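Local coordinates for putative glutathione-regulated potassium-efflux system protein KefB (Vibrio parahaemolyticus RIMD 2210633, PDB 3C85) that probably exchanges monovalent cations for protons across the membrane and carries, in this chain, a TrkA-N domain that binds AMP, at residues L67-R72 and G89-P94; A40-L45 and L108-M113; Q33-G38 and W97-D102. All blocks are in the same frame, centred on the assembly; numbering follows the deposited sequence.

The three contacts run from the middle of a parallel Rossmann-type sheet out to the surface of the domain. Contact 2 joins the central strands 42-45 and 108-111. Contact 1 joins the end of the neighbouring strand, 66-70, to the loop after strand 86-88; its centre is about 11 Å from that of contact 2, and Ile-69 N and Ile-44 O are 2.9 Å apart, a probable hydrogen bond. Contact 1 holds four AMP-binding residues, though no AMP is bound to this chain. The selenomethionine Met-113 of contact 2 borders that site, its CE 3.3 Å from Ala-91 CB. Contact 3 lies at the surface, yet Trp-97 ties it inward: its NE1 is 2.7 Å from Ala-91 O, and its CZ2 packs on Leu-45 CD1 at 3.9 Å.

Contact 1: residues L67-R72 and G89-P94; sequences LGIEIR and GDATDP
Ile-71 and Asp-90 lie side by side and point the same way, with Ile-71 CD1 3.6 Å from Asp-90 CG. Chi1 of Ile-71 puts CG1 anti to the backbone N, and the extended chain reaches along the aspartate, so that an apolar side chain borders the acid without competing for its hydrogen bonds. One carboxylate oxygen, OD1, serves the aspartate's own loop: it accepts from Thr-92 N in an Asx turn and from Thr-92 OG1 at 2.5 Å, which fixes the carboxylate within a type I turn running from Asp-90 to Asp-93.

Ile-69, on strand 66-70, points toward the loop, its CG2 resting 3.8 Å from Gly-89 O. Between these two isoleucines the backbones join, as Gly-89 N donates to Glu-70 O over 3.0 Å from above the carbonyl plane. Gly-89 has phi 167°, a conformation glycine adopts easily.

Glu-70 turns its side chain away from the loop. Arg-72 grips it side-on, NE to OE2 at 2.7 Å and NH2 to OE1 at 3.2 Å, while Arg-72 N takes the anti lone pair of OE2. Met-47 N holds OE1 as well, and this crowd of donors probably keeps the glutamate ionised. An acidic residue closing the second strand, beside the loop after the third, marks the nucleotide site of a Rossmann-type fold; Glu-70, Arg-72, Asp-90 and Ala-91 belong to this protein's AMP site, empty of AMP in this chain.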
loop_
_atom_site.group_PDB
_atom_site.type_symbol
_atom_site.label_atom_id
_atom_site.label_comp_id
_atom_site.label_asym_id
_atom_site.label_seq_id
_atom_site.Cartn_x
_atom_site.Cartn_y
_atom_site.Cartn_z
ATOM N N LEU A 67 -5.574 -6.257 -18.372
ATOM C CA LEU A 67 -6.681 -5.448 -18.886
ATOM C C LEU A 67 -7.396 -4.818 -17.679
ATOM O O LEU A 67 -7.883 -5.523 -16.808
ATOM C CB LEU A 67 -7.665 -6.321 -19.675
ATOM C CG LEU A 67 -8.923 -5.585 -20.153
ATOM C CD1 LEU A 67 -8.573 -4.437 -21.152
ATOM C CD2 LEU A 67 -9.932 -6.591 -20.805
ATOM N N GLY A 68 -7.450 -3.485 -17.642
ATOM C CA GLY A 68 -8.101 -2.762 -16.554
ATOM C C GLY A 68 -9.523 -2.465 -16.968
ATOM O O GLY A 68 -9.781 -2.209 -18.134
ATOM N N ILE A 69 -10.444 -2.560 -16.009
ATOM C CA ILE A 69 -11.852 -2.206 -16.192
ATOM C C ILE A 69 -12.126 -1.051 -15.229
ATOM O O ILE A 69 -11.804 -1.143 -14.032
ATOM C CB ILE A 69 -12.803 -3.416 -15.866
ATOM C CG1 ILE A 69 -12.359 -4.695 -16.611
ATOM C CG2 ILE A 69 -14.295 -3.008 -16.030
ATOM C CD1 ILE A 69 -12.227 -4.594 -18.118
ATOM N N GLU A 70 -12.689 0.041 -15.746
ATOM C CA GLU A 70 -12.831 1.281 -14.986
ATOM C C GLU A 70 -14.189 1.962 -15.275
ATOM O O GLU A 70 -14.548 2.174 -16.436
ATOM C CB GLU A 70 -11.645 2.187 -15.356
ATOM C CG GLU A 70 -11.691 3.614 -14.772
ATOM C CD GLU A 70 -11.929 3.633 -13.288
ATOM O OE1 GLU A 70 -11.139 2.986 -12.567
ATOM O OE2 GLU A 70 -12.909 4.277 -12.838
ATOM N N ILE A 71 -14.956 2.259 -14.235
ATOM C CA ILE A 71 -16.294 2.836 -14.415
ATOM C C ILE A 71 -16.281 4.277 -14.949
ATOM O O ILE A 71 -17.215 4.704 -15.659
ATOM C CB ILE A 71 -17.157 2.719 -13.142
ATOM C CG1 ILE A 71 -18.651 2.731 -13.516
ATOM C CG2 ILE A 71 -16.739 3.770 -12.084
ATOM C CD1 ILE A 71 -19.628 2.402 -12.352
ATOM N N ARG A 72 -15.216 5.010 -14.628
ATOM C CA ARG A 72 -15.071 6.417 -15.070
ATOM C C ARG A 72 -14.530 6.484 -16.496
ATOM O O ARG A 72 -13.336 6.227 -16.734
ATOM C CB ARG A 72 -14.124 7.203 -14.145
ATOM C CG ARG A 72 -14.489 7.263 -12.627
ATOM C CD ARG A 72 -13.285 7.716 -11.786
ATOM N NE ARG A 72 -12.257 6.660 -11.728
ATOM C CZ ARG A 72 -10.947 6.860 -11.551
ATOM N NH1 ARG A 72 -10.438 8.080 -11.392
ATOM N NH2 ARG A 72 -10.129 5.825 -11.547
ATOM N N GLY A 89 -16.368 0.396 -17.994
ATOM C CA GLY A 89 -17.451 -0.519 -17.710
ATOM C C GLY A 89 -17.677 -0.618 -16.229
ATOM O O GLY A 89 -16.826 -0.229 -15.452
ATOM N N ASP A 90 -18.840 -1.124 -15.848
ATOM C CA ASP A 90 -19.203 -1.265 -14.420
ATOM C C ASP A 90 -19.132 -2.745 -14.077
ATOM O O ASP A 90 -20.054 -3.504 -14.410
ATOM C CB ASP A 90 -20.622 -0.713 -14.205
ATOM C CG ASP A 90 -21.131 -0.852 -12.761
ATOM O OD1 ASP A 90 -20.462 -1.469 -11.894
ATOM O OD2 ASP A 90 -22.261 -0.364 -12.513
ATOM N N ALA A 91 -18.047 -3.159 -13.408
ATOM C CA ALA A 91 -17.868 -4.569 -13.060
ATOM C C ALA A 91 -18.913 -5.137 -12.056
ATOM O O ALA A 91 -18.950 -6.343 -11.850
ATOM C CB ALA A 91 -16.447 -4.859 -12.622
ATOM N N THR A 92 -19.786 -4.296 -11.496
ATOM C CA THR A 92 -20.886 -4.791 -10.646
ATOM C C THR A 92 -22.152 -5.126 -11.440
ATOM O O THR A 92 -23.128 -5.676 -10.896
ATOM C CB THR A 92 -21.277 -3.776 -9.524
ATOM O OG1 THR A 92 -21.886 -2.625 -10.129
ATOM C CG2 THR A 92 -20.078 -3.326 -8.754
ATOM N N ASP A 93 -22.156 -4.787 -12.723
ATOM C CA ASP A 93 -23.363 -4.903 -13.567
ATOM C C ASP A 93 -23.320 -6.204 -14.353
ATOM O O ASP A 93 -22.376 -6.400 -15.121
ATOM C CB ASP A 93 -23.389 -3.703 -14.510
ATOM C CG ASP A 93 -24.679 -3.584 -15.284
ATOM O OD1 ASP A 93 -25.462 -4.549 -15.312
ATOM O OD2 ASP A 93 -24.889 -2.517 -15.891
ATOM N N PRO A 94 -24.319 -7.116 -14.152
ATOM C CA PRO A 94 -24.434 -8.347 -14.937
ATOM C C PRO A 94 -24.403 -8.141 -16.439
ATOM O O PRO A 94 -23.945 -9.033 -17.157
ATOM C CB PRO A 94 -25.826 -8.919 -14.555
ATOM C CG PRO A 94 -26.478 -7.924 -13.702
ATOM C CD PRO A 94 -25.380 -7.039 -13.126
#

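Contact 2: residues A40-L45 and L108-M113; sequences AQVLIL and LVLLAM
Chi1 near -60° in both Leu-45 and Leu-111 sets CG anti to the carbonyl carbon, and with extended chi2 the two side chains run alongside each other until CD1 of Leu-45 meets CD2 of Leu-111 at 3.7 Å. Val-109, with CG1 anti to its backbone N, brings that methyl obliquely against the same CD1 at 3.9 Å. Such close aliphatic packing suits the buried middle of a Rossmann-type parallel sheet, where strands 42-45 and 108-111 run side by side, their directions 13° apart.

The backbone ladder alternates in the parallel manner: Leu-43 N donates to Leu-108 O, and Leu-43 O receives Leu-110 N at 2.9 Å, nearly along the C=O axis. Both faces are buried under helices, which suits aliphatic side chains. Leu-45, Val-109 and Leu-111 meet helix 116-128 on one. On the other, the Val-42 side chain crosses that of Leu-110 obliquely, CG1 to CG at 4.2 Å, beneath helix 49-62 and Phe-167 and Phe-179 of the second subunit.

At the end of strand 42-45, Leu-45 O takes the N-H of Ala-112, the first residue past strand 108-111, in its carbonyl plane, and the selenium of Met-113, a selenomethionine bent at chi2 and chi3, lies 4.1 Å from Leu-45 CB.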
loop_
_atom_site.group_PDB
_atom_site.type_symbol
_atom_site.label_atom_id
_atom_site.label_comp_id
_atom_site.label_asym_id
_atom_site.label_seq_id
_atom_site.Cartn_x
_atom_site.Cartn_y
_atom_site.Cartn_z
ATOM N N ALA A 40 -5.028 -10.913 -22.655
ATOM C CA ALA A 40 -4.888 -10.503 -21.239
ATOM C C ALA A 40 -4.954 -11.715 -20.318
ATOM O O ALA A 40 -5.838 -12.564 -20.459
ATOM C CB ALA A 40 -5.980 -9.477 -20.856
ATOM N N GLN A 41 -3.999 -11.802 -19.394
ATOM C CA GLN A 41 -3.934 -12.886 -18.437
ATOM C C GLN A 41 -4.397 -12.411 -17.059
ATOM O O GLN A 41 -4.699 -13.233 -16.185
ATOM C CB GLN A 41 -2.518 -13.396 -18.352
ATOM C CG GLN A 41 -2.044 -14.096 -19.635
ATOM C CD GLN A 41 -0.635 -14.594 -19.519
ATOM O OE1 GLN A 41 0.319 -13.961 -20.002
ATOM N NE2 GLN A 41 -0.483 -15.733 -18.905
ATOM N N VAL A 42 -4.453 -11.084 -16.867
ATOM C CA VAL A 42 -4.886 -10.475 -15.593
ATOM C C VAL A 42 -6.011 -9.506 -15.933
ATOM O O VAL A 42 -5.868 -8.728 -16.861
ATOM C CB VAL A 42 -3.727 -9.697 -14.869
ATOM C CG1 VAL A 42 -4.199 -9.128 -13.522
ATOM C CG2 VAL A 42 -2.515 -10.614 -14.633
ATOM N N LEU A 43 -7.133 -9.598 -15.225
ATOM C CA LEU A 43 -8.188 -8.602 -15.315
ATOM C C LEU A 43 -8.092 -7.770 -14.041
ATOM O O LEU A 43 -8.095 -8.337 -12.940
ATOM C CB LEU A 43 -9.530 -9.296 -15.361
ATOM C CG LEU A 43 -10.789 -8.661 -15.872
ATOM C CD1 LEU A 43 -10.624 -7.969 -17.245
ATOM C CD2 LEU A 43 -11.770 -9.837 -16.016
ATOM N N ILE A 44 -7.957 -6.450 -14.167
ATOM C CA ILE A 44 -7.873 -5.592 -12.955
ATOM C C ILE A 44 -9.164 -4.783 -12.864
ATOM O O ILE A 44 -9.440 -3.944 -13.678
ATOM C CB ILE A 44 -6.643 -4.673 -12.966
ATOM C CG1 ILE A 44 -5.371 -5.548 -13.126
ATOM C CG2 ILE A 44 -6.596 -3.801 -11.682
ATOM C CD1 ILE A 44 -4.108 -4.734 -13.215
ATOM N N LEU A 45 -9.995 -5.082 -11.895
ATOM C CA LEU A 45 -11.280 -4.409 -11.834
ATOM C C LEU A 45 -11.136 -3.170 -10.943
ATOM O O LEU A 45 -11.063 -3.293 -9.705
ATOM C CB LEU A 45 -12.314 -5.370 -11.258
ATOM C CG LEU A 45 -12.524 -6.678 -12.065
ATOM C CD1 LEU A 45 -13.564 -7.553 -11.362
ATOM C CD2 LEU A 45 -12.995 -6.326 -13.474
ATOM N N LEU A 108 -5.859 -14.632 -13.578
ATOM C CA LEU A 108 -5.895 -13.852 -12.359
ATOM C C LEU A 108 -6.799 -12.634 -12.483
ATOM O O LEU A 108 -6.738 -11.874 -13.469
ATOM C CB LEU A 108 -4.474 -13.450 -11.955
ATOM C CG LEU A 108 -4.374 -12.554 -10.706
ATOM C CD1 LEU A 108 -4.853 -13.306 -9.413
ATOM C CD2 LEU A 108 -2.939 -11.970 -10.570
ATOM N N VAL A 109 -7.692 -12.481 -11.513
ATOM C CA VAL A 109 -8.502 -11.284 -11.416
ATOM C C VAL A 109 -8.104 -10.547 -10.126
ATOM O O VAL A 109 -8.047 -11.171 -9.052
ATOM C CB VAL A 109 -10.022 -11.581 -11.408
ATOM C CG1 VAL A 109 -10.790 -10.256 -11.256
ATOM C CG2 VAL A 109 -10.451 -12.337 -12.674
ATOM N N LEU A 110 -7.815 -9.238 -10.233
ATOM C CA LEU A 110 -7.567 -8.374 -9.057
ATOM C C LEU A 110 -8.787 -7.517 -8.753
ATOM O O LEU A 110 -9.256 -6.789 -9.610
ATOM C CB LEU A 110 -6.349 -7.471 -9.254
ATOM C CG LEU A 110 -5.030 -8.226 -9.528
ATOM C CD1 LEU A 110 -3.868 -7.210 -9.575
ATOM C CD2 LEU A 110 -4.749 -9.277 -8.454
ATOM N N LEU A 111 -9.341 -7.642 -7.574
ATOM C CA LEU A 111 -10.467 -6.857 -7.186
ATOM C C LEU A 111 -9.993 -5.553 -6.506
ATOM O O LEU A 111 -9.573 -5.557 -5.395
ATOM C CB LEU A 111 -11.371 -7.647 -6.267
ATOM C CG LEU A 111 -11.907 -8.991 -6.750
ATOM C CD1 LEU A 111 -12.841 -9.560 -5.708
ATOM C CD2 LEU A 111 -12.585 -8.773 -7.997
ATOM N N ALA A 112 -10.056 -4.456 -7.236
ATOM C CA ALA A 112 -9.499 -3.186 -6.822
ATOM C C ALA A 112 -10.469 -2.029 -6.972
ATOM O O ALA A 112 -10.094 -0.951 -7.312
ATOM C CB ALA A 112 -8.280 -2.921 -7.537
HETATM N N MSE A 113 -11.745 -2.321 -6.747
HETATM C CA MSE A 113 -12.792 -1.317 -6.846
HETATM C C MSE A 113 -12.641 -0.342 -5.693
HETATM O O MSE A 113 -11.940 -0.625 -4.722
HETATM C CB MSE A 113 -14.172 -1.973 -6.807
HETATM C CG MSE A 113 -14.313 -3.182 -7.718
HETATM SE SE MSE A 113 -14.925 -2.708 -9.507
HETATM C CE MSE A 113 -16.617 -3.678 -9.513
#

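Contact 3: residues Q33-G38 and W97-D102; sequences QLINPG and WERILD
Two side chains sandwich the guanidinium of Arg-99: Ile-35 CD1 sits over the centre of one face, 3.7 Å from CZ, and the Gln-33 amide approaches the opposite face, its NE2 3.9 Å from NE and displaced toward the rim. The amide and guanidinium planes stand 71° apart, so the two groups do not stack flat. At the edge lies the Gln-33 carbonyl, whose oxygen accepts NE in plane at 2.8 Å and, weakly, NH2. A bend at chi3 (65°) folds the arginine over to that carbonyl; its flat group can take a methyl over one face while its N-H groups bond in the plane.

Besides the arginine, a single beta bridge between Ile-35 and Ile-100 ties the loop leading into strand 42-45 to the chain near the end of helix 94-98, at the edge of the Rossmann-type domain. Ile-35 N donates almost straight to Arg-99 O at 2.7 Å, and Leu-101 N returns to Ile-35 O, an oxygen whose modelled position is less certain. Branched side chains pack beside this bridge, Ile-35 CB lying 4.0 Å from Ile-100 CG1. Further on, Pro-37 CD rests 4.3 Å from Leu-101 CB. Asn-36, with CG anti to its backbone N, accepts Gly-38 N on OD1 in an Asx turn, where glycine readily takes the positive phi of 65°.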
loop_
_atom_site.group_PDB
_atom_site.type_symbol
_atom_site.label_atom_id
_atom_site.label_comp_id
_atom_site.label_asym_id
_atom_site.label_seq_id
_atom_site.Cartn_x
_atom_site.Cartn_y
_atom_site.Cartn_z
ATOM N N GLN A 33 -21.356 -4.895 -29.055
ATOM C CA GLN A 33 -20.442 -4.254 -28.081
ATOM C C GLN A 33 -19.812 -5.328 -27.224
ATOM O O GLN A 33 -19.663 -5.177 -26.014
ATOM C CB GLN A 33 -21.195 -3.256 -27.219
ATOM C CG GLN A 33 -22.599 -3.687 -26.852
ATOM C CD GLN A 33 -23.404 -2.529 -26.280
ATOM O OE1 GLN A 33 -24.559 -2.302 -26.664
ATOM N NE2 GLN A 33 -22.791 -1.781 -25.363
ATOM N N LEU A 34 -19.450 -6.429 -27.862
ATOM C CA LEU A 34 -18.822 -7.513 -27.141
ATOM C C LEU A 34 -17.433 -7.071 -26.718
ATOM O O LEU A 34 -16.830 -6.219 -27.374
ATOM C CB LEU A 34 -18.797 -8.785 -27.989
ATOM C CG LEU A 34 -20.180 -9.406 -28.207
ATOM C CD1 LEU A 34 -20.100 -10.644 -29.096
ATOM C CD2 LEU A 34 -20.859 -9.729 -26.856
ATOM N N ILE A 35 -16.952 -7.620 -25.608
ATOM C CA ILE A 35 -15.612 -7.346 -25.107
ATOM C C ILE A 35 -14.767 -8.590 -25.232
ATOM O O ILE A 35 -15.016 -9.602 -24.566
ATOM C CB ILE A 35 -15.612 -6.857 -23.643
ATOM C CG1 ILE A 35 -16.350 -5.525 -23.546
ATOM C CG2 ILE A 35 -14.150 -6.739 -23.108
ATOM C CD1 ILE A 35 -16.798 -5.154 -22.122
ATOM N N ASN A 36 -13.769 -8.486 -26.102
ATOM C CA ASN A 36 -12.765 -9.493 -26.281
ATOM C C ASN A 36 -11.483 -9.110 -25.512
ATOM O O ASN A 36 -10.813 -8.151 -25.893
ATOM C CB ASN A 36 -12.514 -9.644 -27.786
ATOM C CG ASN A 36 -11.527 -10.752 -28.115
ATOM O OD1 ASN A 36 -10.938 -11.372 -27.242
ATOM N ND2 ASN A 36 -11.369 -11.013 -29.390
ATOM N N PRO A 37 -11.148 -9.845 -24.417
ATOM C CA PRO A 37 -10.015 -9.454 -23.578
ATOM C C PRO A 37 -8.701 -9.879 -24.225
ATOM O O PRO A 37 -7.645 -9.610 -23.691
ATOM C CB PRO A 37 -10.248 -10.229 -22.284
ATOM C CG PRO A 37 -11.021 -11.463 -22.735
ATOM C CD PRO A 37 -11.814 -11.074 -23.933
ATOM N N GLY A 38 -8.793 -10.566 -25.361
ATOM C CA GLY A 38 -7.648 -10.813 -26.197
ATOM C C GLY A 38 -6.669 -11.683 -25.459
ATOM O O GLY A 38 -7.062 -12.706 -24.908
ATOM N N TRP A 97 -20.842 -7.978 -17.679
ATOM C CA TRP A 97 -20.275 -9.316 -17.763
ATOM C C TRP A 97 -20.810 -10.148 -18.931
ATOM O O TRP A 97 -20.113 -11.040 -19.445
ATOM C CB TRP A 97 -20.439 -10.025 -16.425
ATOM C CG TRP A 97 -19.499 -9.448 -15.392
ATOM C CD1 TRP A 97 -19.778 -8.504 -14.449
ATOM C CD2 TRP A 97 -18.105 -9.746 -15.271
ATOM N NE1 TRP A 97 -18.631 -8.216 -13.704
ATOM C CE2 TRP A 97 -17.592 -8.955 -14.202
ATOM C CE3 TRP A 97 -17.235 -10.606 -15.960
ATOM C CZ2 TRP A 97 -16.254 -9.005 -13.802
ATOM C CZ3 TRP A 97 -15.899 -10.654 -15.562
ATOM C CH2 TRP A 97 -15.426 -9.856 -14.492
ATOM N N GLU A 98 -22.001 -9.817 -19.373
ATOM C CA GLU A 98 -22.612 -10.525 -20.477
ATOM C C GLU A 98 -21.921 -10.182 -21.785
ATOM O O GLU A 98 -21.981 -10.935 -22.710
ATOM C CB GLU A 98 -24.109 -10.242 -20.548
ATOM C CG GLU A 98 -24.964 -11.294 -19.873
ATOM C CD GLU A 98 -25.165 -12.504 -20.745
ATOM O OE1 GLU A 98 -25.681 -12.341 -21.851
ATOM O OE2 GLU A 98 -24.791 -13.618 -20.340
ATOM N N ARG A 99 -21.244 -9.053 -21.818
ATOM C CA ARG A 99 -20.519 -8.608 -22.999
ATOM C C ARG A 99 -19.200 -9.347 -23.187
ATOM O O ARG A 99 -18.641 -9.321 -24.270
ATOM C CB ARG A 99 -20.272 -7.100 -22.938
ATOM C CG ARG A 99 -21.542 -6.228 -23.016
ATOM C CD ARG A 99 -21.239 -4.804 -22.593
ATOM N NE ARG A 99 -20.316 -4.140 -23.521
ATOM C CZ ARG A 99 -19.619 -3.033 -23.251
ATOM N NH1 ARG A 99 -19.737 -2.445 -22.072
ATOM N NH2 ARG A 99 -18.801 -2.514 -24.165
ATOM N N ILE A 100 -18.705 -10.008 -22.145
ATOM C CA ILE A 100 -17.330 -10.534 -22.145
ATOM C C ILE A 100 -17.213 -11.954 -22.711
ATOM O O ILE A 100 -17.855 -12.889 -22.231
ATOM C CB ILE A 100 -16.642 -10.405 -20.754
ATOM C CG1 ILE A 100 -16.515 -8.923 -20.372
ATOM C CG2 ILE A 100 -15.269 -11.062 -20.769
ATOM C CD1 ILE A 100 -15.969 -8.671 -18.985
ATOM N N LEU A 101 -16.356 -12.100 -23.694
ATOM C CA LEU A 101 -16.112 -13.363 -24.349
ATOM C C LEU A 101 -15.538 -14.431 -23.445
ATOM O O LEU A 101 -14.533 -14.222 -22.815
ATOM C CB LEU A 101 -15.164 -13.162 -25.511
ATOM C CG LEU A 101 -15.607 -12.311 -26.695
ATOM C CD1 LEU A 101 -16.269 -11.048 -26.253
ATOM C CD2 LEU A 101 -14.576 -12.058 -27.733
ATOM N N ASP A 102 -16.171 -15.589 -23.427
ATOM C CA ASP A 102 -15.704 -16.712 -22.642
ATOM C C ASP A 102 -14.361 -17.240 -23.054
ATOM O O ASP A 102 -13.710 -17.897 -22.302
ATOM C CB ASP A 102 -16.741 -17.836 -22.577
ATOM C CG ASP A 102 -17.916 -17.489 -21.711
ATOM O OD1 ASP A 102 -17.857 -16.494 -20.960
ATOM O OD2 ASP A 102 -18.909 -18.230 -21.773
#